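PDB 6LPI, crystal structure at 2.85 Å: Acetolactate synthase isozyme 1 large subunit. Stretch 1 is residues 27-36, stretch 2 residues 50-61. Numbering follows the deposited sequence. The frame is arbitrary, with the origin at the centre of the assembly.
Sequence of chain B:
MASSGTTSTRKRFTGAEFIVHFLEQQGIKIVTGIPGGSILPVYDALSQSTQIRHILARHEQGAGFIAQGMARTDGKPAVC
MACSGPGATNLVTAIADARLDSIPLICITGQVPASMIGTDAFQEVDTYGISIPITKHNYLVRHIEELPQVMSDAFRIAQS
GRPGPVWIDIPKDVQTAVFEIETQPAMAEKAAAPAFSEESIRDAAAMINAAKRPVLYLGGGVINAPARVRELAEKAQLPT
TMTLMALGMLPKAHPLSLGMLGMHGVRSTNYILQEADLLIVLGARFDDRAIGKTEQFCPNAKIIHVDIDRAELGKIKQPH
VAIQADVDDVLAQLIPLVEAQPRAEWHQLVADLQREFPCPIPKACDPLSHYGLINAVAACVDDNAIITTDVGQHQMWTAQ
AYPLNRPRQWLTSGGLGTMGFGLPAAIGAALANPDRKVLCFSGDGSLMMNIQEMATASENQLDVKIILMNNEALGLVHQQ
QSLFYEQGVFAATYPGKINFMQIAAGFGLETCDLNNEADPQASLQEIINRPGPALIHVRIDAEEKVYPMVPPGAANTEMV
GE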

# COMPACT_ATOMS: atom_id res chain seq x y z
N GLY B 27 -18.95 -9.06 -9.06
CA GLY B 27 -18.09 -10.19 -9.36
C GLY B 27 -17.35 -10.78 -8.17
O GLY B 27 -16.51 -11.66 -8.38
N ILE B 28 -17.61 -10.33 -6.95
CA ILE B 28 -16.93 -10.91 -5.79
C ILE B 28 -17.26 -12.39 -5.68
O ILE B 28 -18.43 -12.79 -5.70
CB ILE B 28 -17.29 -10.13 -4.52
CG1 ILE B 28 -16.56 -8.78 -4.48
CG2 ILE B 28 -16.95 -10.91 -3.28
CD1 ILE B 28 -17.31 -7.66 -5.10
N LYS B 29 -16.22 -13.22 -5.60
CA LYS B 29 -16.37 -14.66 -5.39
C LYS B 29 -15.99 -15.09 -3.99
O LYS B 29 -16.44 -16.15 -3.54
CB LYS B 29 -15.53 -15.44 -6.43
CG LYS B 29 -15.12 -16.88 -6.08
CD LYS B 29 -13.97 -17.39 -6.97
CE LYS B 29 -13.01 -18.36 -6.23
NZ LYS B 29 -11.54 -18.08 -6.45
N ILE B 30 -15.21 -14.28 -3.28
CA ILE B 30 -14.73 -14.58 -1.93
C ILE B 30 -14.89 -13.35 -1.06
O ILE B 30 -14.65 -12.22 -1.50
CB ILE B 30 -13.26 -15.06 -1.95
CG1 ILE B 30 -13.08 -16.25 -2.90
CG2 ILE B 30 -12.69 -15.27 -0.55
CD1 ILE B 30 -11.63 -16.66 -3.07
N VAL B 31 -15.27 -13.57 0.19
CA VAL B 31 -15.40 -12.51 1.18
C VAL B 31 -14.89 -13.05 2.50
O VAL B 31 -15.21 -14.18 2.88
CB VAL B 31 -16.87 -12.04 1.27
CG1 VAL B 31 -17.19 -11.48 2.64
CG2 VAL B 31 -17.15 -11.02 0.19
N THR B 32 -14.14 -12.25 3.25
CA THR B 32 -13.57 -12.81 4.46
C THR B 32 -13.88 -11.91 5.64
O THR B 32 -13.75 -10.69 5.55
CB THR B 32 -12.05 -13.00 4.32
OG1 THR B 32 -11.50 -13.39 5.58
CG2 THR B 32 -11.40 -11.72 3.92
N GLY B 33 -14.29 -12.52 6.74
CA GLY B 33 -14.62 -11.74 7.91
C GLY B 33 -14.88 -12.61 9.12
O GLY B 33 -14.48 -13.78 9.16
N ILE B 34 -15.52 -12.02 10.11
CA ILE B 34 -15.94 -12.71 11.32
C ILE B 34 -17.30 -12.19 11.79
O ILE B 34 -17.48 -10.98 11.97
CB ILE B 34 -14.91 -12.57 12.45
CG1 ILE B 34 -13.55 -13.14 12.05
CG2 ILE B 34 -15.49 -13.12 13.76
CD1 ILE B 34 -12.55 -13.17 13.19
N PRO B 35 -18.26 -13.07 12.04
CA PRO B 35 -19.59 -12.59 12.40
C PRO B 35 -19.66 -12.11 13.84
O PRO B 35 -18.89 -12.53 14.71
CB PRO B 35 -20.47 -13.82 12.19
CG PRO B 35 -19.55 -14.95 12.46
CD PRO B 35 -18.22 -14.53 11.90
N GLY B 36 -20.60 -11.20 14.07
CA GLY B 36 -20.95 -10.70 15.39
C GLY B 36 -22.35 -10.12 15.31
O GLY B 36 -22.90 -9.93 14.22
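Stretch 2 50-61: TQIRHILARHEQ

Stretch 2 lies alongside stretch 1 as a parallel β-strand. Residues 53-56 are extended and run in the same N-to-C direction as the strand that includes Val-31 and Thr-32, the two axes crossing at -29° with a closest approach of 4.5 Å; together the stretches bury 800 Å². The register pairs Ile-30 with Arg-53, Val-31 with His-54, Thr-32 with Ile-55 and Gly-33 with Leu-56. As expected for parallel strands, the hydrogen bonds of one residue fan out to two partners: Val-31 N donates to Arg-53 O (2.9 Å), while Val-31 O accepts from Ile-55 N (2.8 Å). The ladder begins with Arg-53 N to Lys-29 O (3.0 Å), continues with Gly-33 N to Ile-55 O (3.0 Å) and ends with a longer bond from Ala-57 N to Gly-33 O (3.3 Å). Ile-55 O also accepts from Thr-32 OG1 (3.0 Å), so a side chain reinforces the backbone pairing.

Ile-34 is the most extensively covered residue. Its side chain reaches the segment that leads to the helix starting at Glu-60: Ile-34 CD1 lies 3.4 Å from Ala-57 O and 3.6 Å from His-59 N, while Ile-34 CG1 packs 3.9 Å from Leu-56 CD1. His-59 caps this helix, its ND1 accepting from Gln-61 N at 2.9 Å.

Arg-53, next in covered area, shares a sheet face with Ile-30, Thr-32 and Ile-55. Its guanidinium meets aliphatic carbon, with Lys-29 CE near its plane at the edge, 3.8 Å from Arg-53 NH2. The like-charged Lys-29 NZ is 4.3 Å from Arg-53 NH2, so the contact is not a salt bridge. Val-31, on the other face with His-54, packs its CG2 3.7 Å from Ile-52 CG2.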

# COMPACT_ATOMS: atom_id res chain seq x y z
N THR B 50 -25.23 -18.19 -3.79
CA THR B 50 -24.62 -19.29 -4.51
C THR B 50 -23.30 -18.92 -5.18
O THR B 50 -22.69 -19.77 -5.83
CB THR B 50 -25.59 -19.87 -5.54
OG1 THR B 50 -25.05 -21.08 -6.06
CG2 THR B 50 -25.80 -18.91 -6.70
N GLN B 51 -22.88 -17.66 -5.07
CA GLN B 51 -21.72 -17.14 -5.77
C GLN B 51 -20.57 -16.75 -4.84
O GLN B 51 -19.41 -16.85 -5.23
CB GLN B 51 -22.11 -15.92 -6.62
CG GLN B 51 -20.92 -15.19 -7.22
CD GLN B 51 -21.31 -14.15 -8.25
OE1 GLN B 51 -22.48 -13.78 -8.38
NE2 GLN B 51 -20.31 -13.65 -8.97
N ILE B 52 -20.87 -16.29 -3.63
CA ILE B 52 -19.87 -15.74 -2.73
C ILE B 52 -19.63 -16.74 -1.60
O ILE B 52 -20.54 -17.04 -0.82
CB ILE B 52 -20.28 -14.35 -2.20
CG1 ILE B 52 -20.60 -13.42 -3.36
CG2 ILE B 52 -19.21 -13.73 -1.34
CD1 ILE B 52 -21.12 -12.08 -2.93
N ARG B 53 -18.41 -17.26 -1.53
CA ARG B 53 -17.93 -18.01 -0.37
C ARG B 53 -17.35 -17.05 0.67
O ARG B 53 -16.80 -15.99 0.35
CB ARG B 53 -16.88 -19.06 -0.77
CG ARG B 53 -15.91 -19.50 0.35
CD ARG B 53 -14.91 -20.56 -0.10
NE ARG B 53 -14.37 -20.31 -1.43
CZ ARG B 53 -13.20 -20.78 -1.87
NH1 ARG B 53 -12.45 -21.53 -1.06
NH2 ARG B 53 -12.78 -20.50 -3.10
N HIS B 54 -17.50 -17.43 1.94
CA HIS B 54 -17.05 -16.63 3.07
C HIS B 54 -15.95 -17.39 3.80
O HIS B 54 -16.18 -18.51 4.25
CB HIS B 54 -18.20 -16.34 4.04
CG HIS B 54 -17.73 -15.90 5.39
ND1 HIS B 54 -17.45 -14.58 5.68
CD2 HIS B 54 -17.44 -16.61 6.51
CE1 HIS B 54 -17.03 -14.49 6.93
NE2 HIS B 54 -17.01 -15.71 7.46
N ILE B 55 -14.78 -16.78 3.94
CA ILE B 55 -13.69 -17.33 4.73
C ILE B 55 -13.65 -16.69 6.12
O ILE B 55 -13.59 -15.45 6.27
CB ILE B 55 -12.35 -17.20 3.99
CG1 ILE B 55 -12.30 -18.25 2.86
CG2 ILE B 55 -11.18 -17.40 4.93
CD1 ILE B 55 -12.99 -17.89 1.60
N LEU B 56 -13.70 -17.55 7.14
CA LEU B 56 -13.72 -17.17 8.55
C LEU B 56 -12.28 -17.01 9.04
O LEU B 56 -11.55 -18.00 9.20
CB LEU B 56 -14.47 -18.19 9.38
CG LEU B 56 -14.67 -17.92 10.87
CD1 LEU B 56 -15.25 -16.53 11.08
CD2 LEU B 56 -15.56 -18.98 11.48
N ALA B 57 -11.86 -15.77 9.20
CA ALA B 57 -10.58 -15.49 9.82
C ALA B 57 -10.64 -15.82 11.31
O ALA B 57 -11.69 -16.15 11.88
CB ALA B 57 -10.21 -14.02 9.63
N ARG B 58 -9.48 -15.75 11.94
CA ARG B 58 -9.42 -15.92 13.38
C ARG B 58 -9.19 -14.61 14.11
O ARG B 58 -9.21 -14.58 15.34
CB ARG B 58 -8.32 -16.92 13.74
CG ARG B 58 -8.86 -18.31 13.99
CD ARG B 58 -9.03 -19.08 12.72
NE ARG B 58 -9.49 -20.41 13.05
CZ ARG B 58 -10.19 -21.17 12.22
NH1 ARG B 58 -10.50 -20.72 11.00
NH2 ARG B 58 -10.56 -22.38 12.60
N HIS B 59 -8.99 -13.52 13.38
CA HIS B 59 -8.79 -12.23 14.01
C HIS B 59 -9.07 -11.23 12.91
O HIS B 59 -8.68 -11.45 11.76
CB HIS B 59 -7.35 -12.07 14.54
CG HIS B 59 -7.10 -10.80 15.31
ND1 HIS B 59 -7.06 -9.56 14.71
CD2 HIS B 59 -6.85 -10.60 16.62
CE1 HIS B 59 -6.83 -8.64 15.64
NE2 HIS B 59 -6.69 -9.25 16.80
N GLU B 60 -9.79 -10.15 13.25
CA GLU B 60 -10.27 -9.30 12.17
C GLU B 60 -9.10 -8.64 11.45
O GLU B 60 -9.18 -8.40 10.24
CB GLU B 60 -11.28 -8.27 12.68
CG GLU B 60 -12.62 -8.89 13.16
CD GLU B 60 -12.61 -9.27 14.65
OE1 GLU B 60 -11.49 -9.34 15.22
OE2 GLU B 60 -13.70 -9.49 15.23
N GLN B 61 -7.98 -8.43 12.15
CA GLN B 61 -6.78 -7.99 11.44
C GLN B 61 -6.40 -8.99 10.36
O GLN B 61 -6.07 -8.62 9.22
CB GLN B 61 -5.61 -7.84 12.41
CG GLN B 61 -4.56 -6.91 11.87
CD GLN B 61 -3.25 -7.00 12.59
OE1 GLN B 61 -2.30 -7.61 12.09
NE2 GLN B 61 -3.18 -6.41 13.78